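Local coordinates for EAL domain protein (PDB 6IJ2) that binds the linear dinucleotide 5'-pGpG together with calcium ions and, as a cyclic dinucleotide phosphodiesterase, degrades c-di-GMP and cGAMP, at residues Leu47-Gly50 / Leu51-Ser55; Arg68-Phe71 / Asp72-Arg76; Val180-Gly183 / Leu184-Ile188; Gln235-Tyr238 / Phe239-Gly243. The protein carries 1 engineered substitution. All blocks are in the same frame, centred on the assembly; numbering follows the deposited sequence.

Interaction 1 (Leu47-Gly50 / Leu51-Ser55); sequences LVRG and LNNES. With nucleotides of chain B.
Gly50 N donates to Glu54 O at 2.9 Å in a nearly straight bond (166°), closing the connection that the type I turn from Gly50 to Asn53 begins. Within the turn, Asn53 N reaches Gly50 O, and Glu54 OE1 bends back to accept from Asn52 N on its syn side. Arg49 runs alongside this turn. Its CB lies 3.6 Å from Glu54 O. CG, set anti to the carbonyl carbon (chi1 -66°), passes Asn53 OD1 at 3.8 Å, and the bend at chi2 brings CD to 3.4 Å from Glu54 O. NE makes a weak 3.3 Å bond to a water lying in the guanidinium plane, and that water donates to Asn53 OD1 at 2.6 Å. Asn53 runs beside the arginine, pointing the same way, its amide plane 24° from the guanidinium. At the tip, NH1 and NH2 each donate to OP1 of guanine nucleotide G2 of chain B, both at 2.9 Å, while NH2 also binds Val48 O at 2.6 Å from above the carbonyl plane. Two bonds to OP1 and one to Val48 O therefore fix the guanidinium's rotation, its charge facing the phosphate. Val48 N donates to N7 of the G2 base, so neighbouring residues read base and phosphate. Leu47 ends the Glu-Ala-Leu signature of the family, whose Glu45 binds a calcium ion. Strand 41-49 pairs here with strand 27-35, Val48 packs against helix 56-60, which Ser55 caps through Ser58 N, and Arg49 rests on Pro242 and Phe244 of strand 233-244.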
loop_
_atom_site.group_PDB
_atom_site.type_symbol
_atom_site.label_atom_id
_atom_site.label_comp_id
_atom_site.label_asym_id
_atom_site.label_seq_id
_atom_site.Cartn_x
_atom_site.Cartn_y
_atom_site.Cartn_z
ATOM N N LEU A 47 -12.594 2.365 -20.551
ATOM C CA LEU A 47 -11.199 2.798 -20.601
ATOM C C LEU A 47 -11.041 3.837 -21.697
ATOM O O LEU A 47 -11.464 3.609 -22.832
ATOM C CB LEU A 47 -10.271 1.622 -20.876
ATOM C CG LEU A 47 -10.297 0.530 -19.806
ATOM C CD1 LEU A 47 -9.728 -0.735 -20.391
ATOM C CD2 LEU A 47 -9.485 0.967 -18.584
ATOM N N VAL A 48 -10.418 4.960 -21.359
ATOM C CA VAL A 48 -10.314 6.076 -22.294
ATOM C C VAL A 48 -9.422 5.709 -23.480
ATOM O O VAL A 48 -8.402 5.020 -23.336
ATOM C CB VAL A 48 -9.792 7.310 -21.537
ATOM C CG1 VAL A 48 -8.538 7.865 -22.177
ATOM C CG2 VAL A 48 -10.865 8.369 -21.449
ATOM N N ARG A 49 -9.806 6.178 -24.669
ATOM C CA ARG A 49 -9.048 5.976 -25.895
ATOM C C ARG A 49 -9.187 7.220 -26.753
ATOM O O ARG A 49 -10.172 7.953 -26.645
ATOM C CB ARG A 49 -9.546 4.768 -26.709
ATOM C CG ARG A 49 -9.354 3.414 -26.046
ATOM C CD ARG A 49 -7.875 3.085 -25.893
ATOM N NE ARG A 49 -7.686 1.762 -25.311
ATOM C CZ ARG A 49 -7.568 1.540 -24.007
ATOM N NH1 ARG A 49 -7.406 0.307 -23.541
ATOM N NH2 ARG A 49 -7.625 2.557 -23.165
ATOM N N GLY A 50 -8.199 7.449 -27.608
ATOM C CA GLY A 50 -8.322 8.496 -28.600
ATOM C C GLY A 50 -9.374 8.147 -29.637
ATOM O O GLY A 50 -9.873 7.022 -29.712
ATOM N N LEU A 51 -9.715 9.139 -30.466
ATOM C CA LEU A 51 -10.736 8.922 -31.489
ATOM C C LEU A 51 -10.290 7.902 -32.532
ATOM O O LEU A 51 -11.134 7.266 -33.175
ATOM C CB LEU A 51 -11.100 10.249 -32.168
ATOM C CG LEU A 51 -11.892 11.227 -31.294
ATOM C CD1 LEU A 51 -12.282 12.464 -32.088
ATOM C CD2 LEU A 51 -13.118 10.551 -30.675
ATOM N N ASN A 52 -8.981 7.743 -32.724
ATOM C CA ASN A 52 -8.418 6.736 -33.617
ATOM C C ASN A 52 -7.765 5.593 -32.841
ATOM O O ASN A 52 -6.761 5.029 -33.282
ATOM C CB ASN A 52 -7.414 7.376 -34.573
ATOM C CG ASN A 52 -8.063 8.360 -35.528
ATOM O OD1 ASN A 52 -8.314 8.036 -36.685
ATOM N ND2 ASN A 52 -8.341 9.568 -35.044
ATOM N N ASN A 53 -8.324 5.263 -31.673
ATOM C CA ASN A 53 -7.827 4.206 -30.791
ATOM C C ASN A 53 -6.433 4.516 -30.245
ATOM O O ASN A 53 -5.667 3.605 -29.927
ATOM C CB ASN A 53 -7.839 2.837 -31.486
ATOM C CG ASN A 53 -7.840 1.679 -30.501
ATOM O OD1 ASN A 53 -8.260 1.826 -29.351
ATOM N ND2 ASN A 53 -7.365 0.520 -30.947
ATOM N N GLU A 54 -6.087 5.796 -30.120
ATOM C CA GLU A 54 -4.868 6.146 -29.405
ATOM C C GLU A 54 -4.966 5.685 -27.951
ATOM O O GLU A 54 -6.055 5.496 -27.404
ATOM C CB GLU A 54 -4.608 7.651 -29.466
ATOM C CG GLU A 54 -4.292 8.197 -30.859
ATOM C CD GLU A 54 -5.522 8.684 -31.604
ATOM O OE1 GLU A 54 -6.639 8.225 -31.289
ATOM O OE2 GLU A 54 -5.371 9.531 -32.508
ATOM N N SER A 55 -3.806 5.511 -27.322
ATOM C CA SER A 55 -3.746 4.958 -25.973
ATOM C C SER A 55 -4.436 5.866 -24.959
ATOM O O SER A 55 -4.623 7.068 -25.179
ATOM C CB SER A 55 -2.297 4.770 -25.541
ATOM O OG SER A 55 -1.675 6.042 -25.477
ATOM P P G B 2 -5.222 1.315 -20.389
ATOM O OP1 G B 2 -6.535 1.104 -20.893
ATOM O OP2 G B 2 -4.174 1.696 -21.276
ATOM O "O5'" G B 2 -5.257 2.374 -19.221
ATOM C "C5'" G B 2 -4.075 2.998 -18.737
ATOM C "C4'" G B 2 -4.391 3.789 -17.499
ATOM O "O4'" G B 2 -5.393 4.777 -17.810
ATOM C "C3'" G B 2 -4.945 2.983 -16.324
ATOM O "O3'" G B 2 -4.369 3.372 -15.092
ATOM C "C2'" G B 2 -6.415 3.371 -16.296
ATOM O "O2'" G B 2 -7.037 3.328 -15.040
ATOM C "C1'" G B 2 -6.351 4.806 -16.799
ATOM N N9 G B 2 -7.621 5.194 -17.384
ATOM C C8 G B 2 -8.236 4.632 -18.471
ATOM N N7 G B 2 -9.406 5.147 -18.719
ATOM C C5 G B 2 -9.583 6.086 -17.721
ATOM C C6 G B 2 -10.663 6.961 -17.466
ATOM O O6 G B 2 -11.720 7.068 -18.077
ATOM N N1 G B 2 -10.427 7.757 -16.358
ATOM C C2 G B 2 -9.300 7.709 -15.584
ATOM N N2 G B 2 -9.263 8.549 -14.550
ATOM N N3 G B 2 -8.278 6.910 -15.819
ATOM C C4 G B 2 -8.485 6.131 -16.893
HETATM O O HOH W 1 -8.262 -0.327 -27.864
#

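Interaction 2 (Arg68-Phe71 / Asp72-Arg76)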
loop_
_atom_site.group_PDB
_atom_site.type_symbol
_atom_site.label_atom_id
_atom_site.label_comp_id
_atom_site.label_asym_id
_atom_site.label_seq_id
_atom_site.Cartn_x
_atom_site.Cartn_y
_atom_site.Cartn_z
ATOM N N ARG A 68 -9.392 19.096 -15.521
ATOM C CA ARG A 68 -9.591 17.790 -14.894
ATOM C C ARG A 68 -11.062 17.523 -14.616
ATOM O O ARG A 68 -11.566 16.422 -14.874
ATOM C CB ARG A 68 -8.787 17.701 -13.594
ATOM C CG ARG A 68 -7.391 17.133 -13.758
ATOM C CD ARG A 68 -6.560 17.301 -12.501
ATOM N NE ARG A 68 -6.722 18.636 -11.937
ATOM C CZ ARG A 68 -5.945 19.149 -10.988
ATOM N NH1 ARG A 68 -4.944 18.435 -10.493
ATOM N NH2 ARG A 68 -6.172 20.373 -10.532
ATOM N N TYR A 69 -11.766 18.513 -14.065
ATOM C CA TYR A 69 -13.168 18.308 -13.719
ATOM C C TYR A 69 -14.019 18.111 -14.965
ATOM O O TYR A 69 -14.859 17.205 -15.011
ATOM C CB TYR A 69 -13.678 19.483 -12.886
ATOM C CG TYR A 69 -12.809 19.777 -11.686
ATOM C CD1 TYR A 69 -12.902 19.010 -10.533
ATOM C CD2 TYR A 69 -11.886 20.816 -11.711
ATOM C CE1 TYR A 69 -12.105 19.271 -9.436
ATOM C CE2 TYR A 69 -11.085 21.086 -10.618
ATOM C CZ TYR A 69 -11.199 20.311 -9.482
ATOM O OH TYR A 69 -10.401 20.579 -8.393
ATOM N N LEU A 70 -13.805 18.936 -15.992
ATOM C CA LEU A 70 -14.541 18.767 -17.241
ATOM C C LEU A 70 -14.213 17.428 -17.887
ATOM O O LEU A 70 -15.093 16.765 -18.450
ATOM C CB LEU A 70 -14.219 19.921 -18.194
ATOM C CG LEU A 70 -15.256 20.426 -19.208
ATOM C CD1 LEU A 70 -14.717 21.655 -19.932
ATOM C CD2 LEU A 70 -15.667 19.362 -20.217
ATOM N N PHE A 71 -12.946 17.015 -17.813
ATOM C CA PHE A 71 -12.546 15.737 -18.391
ATOM C C PHE A 71 -13.208 14.571 -17.664
ATOM O O PHE A 71 -13.692 13.625 -18.300
ATOM C CB PHE A 71 -11.019 15.615 -18.356
ATOM C CG PHE A 71 -10.523 14.251 -18.698
ATOM C CD1 PHE A 71 -10.521 13.815 -20.011
ATOM C CD2 PHE A 71 -10.084 13.392 -17.706
ATOM C CE1 PHE A 71 -10.085 12.549 -20.332
ATOM C CE2 PHE A 71 -9.647 12.130 -18.021
ATOM C CZ PHE A 71 -9.648 11.708 -19.341
ATOM N N ASP A 72 -13.246 14.630 -16.332
ATOM C CA ASP A 72 -13.884 13.579 -15.546
ATOM C C ASP A 72 -15.356 13.433 -15.918
ATOM O O ASP A 72 -15.834 12.328 -16.198
ATOM C CB ASP A 72 -13.730 13.890 -14.059
ATOM C CG ASP A 72 -14.177 12.753 -13.181
ATOM O OD1 ASP A 72 -13.599 11.653 -13.303
ATOM O OD2 ASP A 72 -15.101 12.959 -12.366
ATOM N N GLN A 73 -16.090 14.545 -15.932
ATOM C CA GLN A 73 -17.503 14.493 -16.296
ATOM C C GLN A 73 -17.693 13.952 -17.709
ATOM O O GLN A 73 -18.621 13.178 -17.963
ATOM C CB GLN A 73 -18.128 15.882 -16.153
ATOM C CG GLN A 73 -17.967 16.463 -14.760
ATOM C CD GLN A 73 -18.869 17.653 -14.500
ATOM O OE1 GLN A 73 -19.628 17.666 -13.531
ATOM N NE2 GLN A 73 -18.783 18.666 -15.357
ATOM N N MET A 74 -16.812 14.338 -18.638
ATOM C CA MET A 74 -16.908 13.843 -20.008
ATOM C C MET A 74 -16.697 12.335 -20.078
ATOM O O MET A 74 -17.427 11.636 -20.791
ATOM C CB MET A 74 -15.898 14.568 -20.898
ATOM C CG MET A 74 -16.362 15.933 -21.373
ATOM S SD MET A 74 -17.094 15.882 -23.021
ATOM C CE MET A 74 -15.621 15.846 -24.043
ATOM N N CYS A 75 -15.698 11.815 -19.354
ATOM C CA CYS A 75 -15.479 10.366 -19.321
ATOM C C CYS A 75 -16.725 9.627 -18.869
ATOM O O CYS A 75 -17.049 8.557 -19.396
ATOM C CB CYS A 75 -14.326 10.007 -18.384
ATOM S SG CYS A 75 -12.697 10.266 -19.036
ATOM N N ARG A 76 -17.416 10.166 -17.868
ATOM C CA ARG A 76 -18.593 9.492 -17.342
ATOM C C ARG A 76 -19.716 9.466 -18.366
ATOM O O ARG A 76 -20.354 8.429 -18.564
ATOM C CB ARG A 76 -19.046 10.175 -16.058
ATOM C CG ARG A 76 -18.020 10.030 -14.937
ATOM C CD ARG A 76 -18.463 10.760 -13.706
ATOM N NE ARG A 76 -17.456 10.687 -12.662
ATOM C CZ ARG A 76 -17.718 10.845 -11.372
ATOM N NH1 ARG A 76 -18.965 11.073 -10.980
ATOM N NH2 ARG A 76 -16.740 10.762 -10.479
#
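A cysteine sulfur-aromatic contact one turn apart, Cys75 over Phe71, marks the side of helix 68-85 that faces the guanine-binding end of the pocket. Cys75 SG sits 3.8 Å from the centroid of the Phe71 ring and 26° off its normal, so it lies over one face but displaced toward the rim; the nearest ring atom is CZ, 3.4 Å from SG. The ring reaches this place because Phe71 CG stands anti to the backbone N (chi1 170°), which swings the phenyl along the helix toward its C-terminal end. A backbone bond of the i to i+4 kind, Cys75 N to Phe71 O at 2.9 Å, holds the sulfur and the ring in step.

In the barrel-like EAL fold the first turns of this helix pack outside the sheet, beside the end of strand 41-49. Cys75 also touches a bound guanine base, while Phe71 meets the ring of Phe26 and the side chains of Val59 and Ile60 from helix 56-60. On another side of the helix, Leu70 and Met74 lie side by side, pointing the same way, with Leu70 CD2 3.7 Å from Met74 CG; their backbones are joined by Met74 N to Leu70 O at 3.0 Å. Met74 bends at chi2 and chi3, which carries its far end away from the first turn. Farther round, Asp72 OD2 forms a 3.3 Å salt bridge with Arg76 NE, leaving the other two guanidinium nitrogens to bind Thr111 OG1 and Tyr148 OH; the arginine also makes a cation-pi contact with Phe96.

Interaction 3 (Val180-Gly183 / Leu184-Ile188). With nucleotides of chain B.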
loop_
_atom_site.group_PDB
_atom_site.type_symbol
_atom_site.label_atom_id
_atom_site.label_comp_id
_atom_site.label_asym_id
_atom_site.label_seq_id
_atom_site.Cartn_x
_atom_site.Cartn_y
_atom_site.Cartn_z
ATOM N N VAL A 180 -7.733 -6.620 -7.413
ATOM C CA VAL A 180 -6.371 -6.985 -7.015
ATOM C C VAL A 180 -5.451 -6.773 -8.202
ATOM O O VAL A 180 -5.653 -7.366 -9.272
ATOM C CB VAL A 180 -6.298 -8.430 -6.504
ATOM C CG1 VAL A 180 -4.840 -8.772 -6.131
ATOM C CG2 VAL A 180 -7.198 -8.594 -5.297
ATOM N N ASP A 181 -4.409 -5.964 -7.985
ATOM C CA ASP A 181 -3.496 -5.576 -9.050
ATOM C C ASP A 181 -2.865 -6.805 -9.691
ATOM O O ASP A 181 -2.564 -7.795 -9.020
ATOM C CB ASP A 181 -2.401 -4.671 -8.484
ATOM C CG ASP A 181 -1.437 -4.199 -9.542
ATOM O OD1 ASP A 181 -1.804 -3.306 -10.320
ATOM O OD2 ASP A 181 -0.315 -4.728 -9.610
ATOM N N MET A 182 -2.614 -6.717 -10.997
ATOM C CA MET A 182 -2.079 -7.869 -11.713
ATOM C C MET A 182 -0.707 -8.284 -11.201
ATOM O O MET A 182 -0.326 -9.453 -11.352
ATOM C CB MET A 182 -1.994 -7.584 -13.209
ATOM C CG MET A 182 -1.007 -6.538 -13.619
ATOM S SD MET A 182 -1.042 -6.414 -15.419
ATOM C CE MET A 182 0.642 -5.899 -15.700
ATOM N N GLY A 183 0.037 -7.360 -10.600
ATOM C CA GLY A 183 1.349 -7.715 -10.085
ATOM C C GLY A 183 1.289 -8.806 -9.036
ATOM O O GLY A 183 2.199 -9.636 -8.948
ATOM N N LEU A 184 0.230 -8.817 -8.222
ATOM C CA LEU A 184 0.074 -9.850 -7.203
ATOM C C LEU A 184 -0.378 -11.186 -7.764
ATOM O O LEU A 184 -0.165 -12.215 -7.119
ATOM C CB LEU A 184 -0.935 -9.424 -6.137
ATOM C CG LEU A 184 -0.530 -8.299 -5.188
ATOM C CD1 LEU A 184 -1.594 -8.192 -4.086
ATOM C CD2 LEU A 184 0.875 -8.525 -4.615
ATOM N N ILE A 185 -1.038 -11.210 -8.922
ATOM C CA ILE A 185 -1.489 -12.492 -9.445
ATOM C C ILE A 185 -0.608 -13.014 -10.565
ATOM O O ILE A 185 -0.764 -14.180 -10.950
ATOM C CB ILE A 185 -2.961 -12.425 -9.889
ATOM C CG1 ILE A 185 -3.111 -11.470 -11.063
ATOM C CG2 ILE A 185 -3.837 -12.026 -8.700
ATOM C CD1 ILE A 185 -3.202 -12.176 -12.395
ATOM N N ARG A 186 0.344 -12.216 -11.067
ATOM C CA ARG A 186 1.193 -12.668 -12.165
ATOM C C ARG A 186 1.932 -13.945 -11.777
ATOM O O ARG A 186 2.740 -13.955 -10.833
ATOM C CB ARG A 186 2.190 -11.575 -12.554
ATOM C CG ARG A 186 3.082 -11.911 -13.753
ATOM C CD ARG A 186 2.283 -12.091 -15.055
ATOM N NE ARG A 186 1.499 -10.902 -15.394
ATOM C CZ ARG A 186 0.173 -10.866 -15.527
ATOM N NH1 ARG A 186 -0.572 -11.960 -15.374
ATOM N NH2 ARG A 186 -0.420 -9.715 -15.818
ATOM N N ASN A 187 1.648 -15.022 -12.510
ATOM C CA ASN A 187 2.274 -16.330 -12.294
ATOM C C ASN A 187 2.038 -16.838 -10.877
ATOM O O ASN A 187 2.904 -17.488 -10.279
ATOM C CB ASN A 187 3.769 -16.285 -12.616
ATOM C CG ASN A 187 4.033 -16.046 -14.091
ATOM O OD1 ASN A 187 3.351 -16.604 -14.950
ATOM N ND2 ASN A 187 5.016 -15.204 -14.392
ATOM N N ILE A 188 0.843 -16.569 -10.339
ATOM C CA ILE A 188 0.601 -16.901 -8.940
ATOM C C ILE A 188 0.616 -18.413 -8.735
ATOM O O ILE A 188 0.990 -18.891 -7.659
ATOM C CB ILE A 188 -0.709 -16.264 -8.445
ATOM C CG1 ILE A 188 -0.839 -16.439 -6.929
ATOM C CG2 ILE A 188 -1.929 -16.817 -9.217
ATOM C CD1 ILE A 188 -1.884 -15.535 -6.318
ATOM O OP3 G B 1 -6.074 -0.941 -12.999
ATOM P P G B 1 -5.962 0.186 -13.887
ATOM O OP1 G B 1 -7.247 0.736 -14.191
ATOM O OP2 G B 1 -4.997 1.049 -13.291
ATOM O "O5'" G B 1 -5.305 -0.448 -15.168
ATOM C "C5'" G B 1 -6.057 -0.701 -16.349
ATOM C "C4'" G B 1 -5.123 -0.986 -17.500
ATOM O "O4'" G B 1 -4.767 -2.382 -17.494
ATOM C "C3'" G B 1 -5.667 -0.702 -18.905
ATOM O "O3'" G B 1 -4.770 0.034 -19.711
ATOM C "C2'" G B 1 -5.826 -2.093 -19.504
ATOM O "O2'" G B 1 -5.611 -2.193 -20.881
ATOM C "C1'" G B 1 -4.709 -2.848 -18.805
ATOM N N9 G B 1 -4.917 -4.288 -18.792
ATOM C C8 G B 1 -6.115 -4.949 -18.694
ATOM N N7 G B 1 -5.985 -6.244 -18.698
ATOM C C5 G B 1 -4.619 -6.450 -18.794
ATOM C C6 G B 1 -3.873 -7.655 -18.836
ATOM O O6 G B 1 -4.283 -8.807 -18.809
ATOM N N1 G B 1 -2.512 -7.411 -18.946
ATOM C C2 G B 1 -1.943 -6.166 -18.996
ATOM N N2 G B 1 -0.616 -6.137 -19.082
ATOM N N3 G B 1 -2.624 -5.037 -18.943
ATOM C C4 G B 1 -3.948 -5.252 -18.841
#
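Met182 O accepts from both Ile185 N and Arg186 N, at 3.1 and 2.9 Å, but each bond is weak because the N-H groups point off line. Leu184 N finds Asp181 O at 3.1 Å, the donor standing well above the carbonyl plane. At the start of the turn, Asp181 is the N-cap: its OD2 accepts from Gly183 N at 2.8 Å, with the donor above the carboxylate plane, and OD1 has a weak bond to Ser162 OG. Gly183 O is satisfied by Arg194 NE. This short, loosely bonded helix, 182-185, follows strand 177-180 in the barrel-like EAL fold, at the strand end where the nucleotide and calcium ions bind. Ile188 N returns to Ile185 O, closing a type II turn.

Arg186 folds back alongside Met182, bent at chi2 and chi3, with NH2 3.4 Å from Met182 SD. Its charge is met by a salt bridge from NH1 to Glu222 OE2, and NH2 also donates to Gly216 O. Met182 extends toward the dinucleotide, its CE 3.6 Å from N2 of nucleotide G1 of chain B. Val180 and Leu184 cross at about a right angle, Val180 CG1 lying 3.9 Å from Leu184 CD1. Leu184 also packs on Ala171 of the second subunit, and Val180 on Met198 and Phe205 of helix 192-207.

Interaction 4 (Gln235-Tyr238 / Phe239-Gly243). With nucleotides of chain B.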
loop_
_atom_site.group_PDB
_atom_site.type_symbol
_atom_site.label_atom_id
_atom_site.label_comp_id
_atom_site.label_asym_id
_atom_site.label_seq_id
_atom_site.Cartn_x
_atom_site.Cartn_y
_atom_site.Cartn_z
ATOM N N GLN A 235 -10.646 -10.396 -14.610
ATOM C CA GLN A 235 -10.490 -9.501 -15.743
ATOM C C GLN A 235 -9.080 -9.696 -16.279
ATOM O O GLN A 235 -8.156 -9.966 -15.509
ATOM C CB GLN A 235 -10.736 -8.056 -15.292
ATOM C CG GLN A 235 -10.687 -7.018 -16.351
ATOM C CD GLN A 235 -11.001 -5.631 -15.805
ATOM O OE1 GLN A 235 -11.366 -5.464 -14.628
ATOM N NE2 GLN A 235 -10.856 -4.637 -16.646
ATOM N N GLY A 236 -8.909 -9.581 -17.587
ATOM C CA GLY A 236 -7.567 -9.691 -18.129
ATOM C C GLY A 236 -7.560 -10.138 -19.576
ATOM O O GLY A 236 -8.550 -10.628 -20.118
ATOM N N TYR A 237 -6.383 -9.971 -20.195
ATOM C CA TYR A 237 -6.192 -10.364 -21.589
ATOM C C TYR A 237 -6.554 -11.824 -21.830
ATOM O O TYR A 237 -6.977 -12.178 -22.935
ATOM C CB TYR A 237 -4.744 -10.118 -22.013
ATOM C CG TYR A 237 -4.347 -8.658 -22.154
ATOM C CD1 TYR A 237 -5.293 -7.635 -22.088
ATOM C CD2 TYR A 237 -3.026 -8.308 -22.369
ATOM C CE1 TYR A 237 -4.923 -6.305 -22.224
ATOM C CE2 TYR A 237 -2.642 -6.982 -22.498
ATOM C CZ TYR A 237 -3.594 -5.984 -22.429
ATOM O OH TYR A 237 -3.208 -4.666 -22.566
ATOM N N TYR A 238 -6.377 -12.689 -20.827
ATOM C CA TYR A 238 -6.760 -14.087 -21.008
ATOM C C TYR A 238 -8.224 -14.215 -21.401
ATOM O O TYR A 238 -8.584 -15.107 -22.177
ATOM C CB TYR A 238 -6.490 -14.888 -19.737
ATOM C CG TYR A 238 -6.928 -16.331 -19.863
ATOM C CD1 TYR A 238 -6.303 -17.186 -20.758
ATOM C CD2 TYR A 238 -7.978 -16.828 -19.100
ATOM C CE1 TYR A 238 -6.712 -18.505 -20.897
ATOM C CE2 TYR A 238 -8.396 -18.154 -19.230
ATOM C CZ TYR A 238 -7.749 -18.983 -20.125
ATOM O OH TYR A 238 -8.146 -20.293 -20.259
ATOM N N PHE A 239 -9.076 -13.322 -20.897
ATOM C CA PHE A 239 -10.498 -13.348 -21.235
ATOM C C PHE A 239 -10.800 -12.518 -22.478
ATOM O O PHE A 239 -11.418 -13.012 -23.428
ATOM C CB PHE A 239 -11.321 -12.862 -20.039
ATOM C CG PHE A 239 -11.081 -13.661 -18.797
ATOM C CD1 PHE A 239 -11.663 -14.910 -18.639
ATOM C CD2 PHE A 239 -10.231 -13.189 -17.805
ATOM C CE1 PHE A 239 -11.419 -15.670 -17.494
ATOM C CE2 PHE A 239 -9.986 -13.945 -16.665
ATOM C CZ PHE A 239 -10.582 -15.182 -16.508
ATOM N N ALA A 240 -10.357 -11.264 -22.491
ATOM C CA ALA A 240 -10.531 -10.414 -23.657
ATOM C C ALA A 240 -9.794 -9.113 -23.423
ATOM O O ALA A 240 -9.884 -8.533 -22.338
ATOM C CB ALA A 240 -12.013 -10.121 -23.933
ATOM N N LYS A 241 -9.083 -8.662 -24.452
ATOM C CA LYS A 241 -8.529 -7.325 -24.460
ATOM C C LYS A 241 -9.655 -6.293 -24.516
ATOM O O LYS A 241 -10.770 -6.608 -24.934
ATOM C CB LYS A 241 -7.603 -7.146 -25.661
ATOM C CG LYS A 241 -6.492 -8.183 -25.777
ATOM C CD LYS A 241 -5.764 -8.015 -27.106
ATOM C CE LYS A 241 -4.816 -9.166 -27.393
ATOM N NZ LYS A 241 -4.193 -9.026 -28.745
ATOM N N PRO A 242 -9.382 -5.055 -24.103
ATOM C CA PRO A 242 -10.362 -3.976 -24.290
ATOM C C PRO A 242 -10.815 -3.862 -25.740
ATOM O O PRO A 242 -10.039 -4.061 -26.675
ATOM C CB PRO A 242 -9.593 -2.727 -23.847
ATOM C CG PRO A 242 -8.586 -3.268 -22.828
ATOM C CD PRO A 242 -8.162 -4.588 -23.407
ATOM N N GLY A 243 -12.087 -3.527 -25.926
ATOM C CA GLY A 243 -12.598 -3.362 -27.270
ATOM C C GLY A 243 -12.961 -1.923 -27.557
ATOM O O GLY A 243 -13.772 -1.331 -26.838
ATOM O OP3 G B 1 -6.074 -0.941 -12.999
ATOM P P G B 1 -5.962 0.186 -13.887
ATOM O OP1 G B 1 -7.247 0.736 -14.191
ATOM O OP2 G B 1 -4.997 1.049 -13.291
ATOM O "O5'" G B 1 -5.305 -0.448 -15.168
ATOM C "C5'" G B 1 -6.057 -0.701 -16.349
ATOM C "C4'" G B 1 -5.123 -0.986 -17.500
ATOM O "O4'" G B 1 -4.767 -2.382 -17.494
ATOM C "C3'" G B 1 -5.667 -0.702 -18.905
ATOM O "O3'" G B 1 -4.770 0.034 -19.711
ATOM C "C2'" G B 1 -5.826 -2.093 -19.504
ATOM O "O2'" G B 1 -5.611 -2.193 -20.881
ATOM C "C1'" G B 1 -4.709 -2.848 -18.805
ATOM N N9 G B 1 -4.917 -4.288 -18.792
ATOM C C8 G B 1 -6.115 -4.949 -18.694
ATOM N N7 G B 1 -5.985 -6.244 -18.698
ATOM C C5 G B 1 -4.619 -6.450 -18.794
ATOM C C6 G B 1 -3.873 -7.655 -18.836
ATOM O O6 G B 1 -4.283 -8.807 -18.809
ATOM N N1 G B 1 -2.512 -7.411 -18.946
ATOM C C2 G B 1 -1.943 -6.166 -18.996
ATOM N N2 G B 1 -0.616 -6.137 -19.082
ATOM N N3 G B 1 -2.624 -5.037 -18.943
ATOM C C4 G B 1 -3.948 -5.252 -18.841
#
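Gly236 O is gripped by two backbone donors, Phe239 N at 2.9 Å and Ala240 N at 3.0 Å. They share the oxygen by coming from different directions: Ala240 N lies in the carbonyl plane, Phe239 N well above it. The bonds curl the chain into a tight bend, in which Tyr237 N faces the ligand and donates to O6 of nucleotide G1 of chain B at 2.8 Å in an almost perfectly straight bond (178°).

The Tyr237 side chain completes the grip on this base. Its CG is anti to the carbonyl carbon (chi1 -71°), which lays one ring face against the guanine, with C6 of G1 3.4 Å above the plane of the Tyr237 ring and over its centre. Lys241 CG lies 3.9 Å from Tyr237 CD1, and Pro242 CD comes equally near to CE1, so the following chain also flanks the ring, obliquely, along its CD1-CE1 side. Pro242 CG also approaches the O2' of G1. All this interrupts strand 233-244, the last strand of the beta-alpha-beta unit with strand 211-214 and helix 220-229 in the EAL barrel. Gln235 points into the metal centre's surroundings: OE1 accepts from Lys179 NZ, and NE2 donates to Gln31 and to the calcium ligand Glu45.

On the far side of the bend, Tyr238 presents its edge to the face of Phe239 in a T-shaped pair, centroids 5.3 Å apart and planes at 73°. Tyr238 OH binds Glu253 OE2, and Phe239 makes a second edge-to-face pair with Phe254.

Overall arrangement
Interactions 1 to 4 follow one another along the chain within one EAL domain, a barrel whose first and last strands, 27-35 and 233-244, also pair. Interactions 1 and 2 touch: Val48 CG2 lies 3.6 Å from Cys75 SG, although their centres are about 15 Å apart. Interaction 1 also meets interaction 4, Leu47 CD1 against Pro242 CG at 3.7 Å, where strands 41-49 and 233-244 both flank strand 27-35. Interactions 3 and 4 have centres about 15 Å apart. Interactions 2 and 3 are farthest, about 30 Å between centres. Interactions 1 and 2 meet the G2 guanine, 3 and 4 the G1 guanine, and interaction 1 also touches the G1 sugar, consistent with a dinucleotide laid across the barrel's open end.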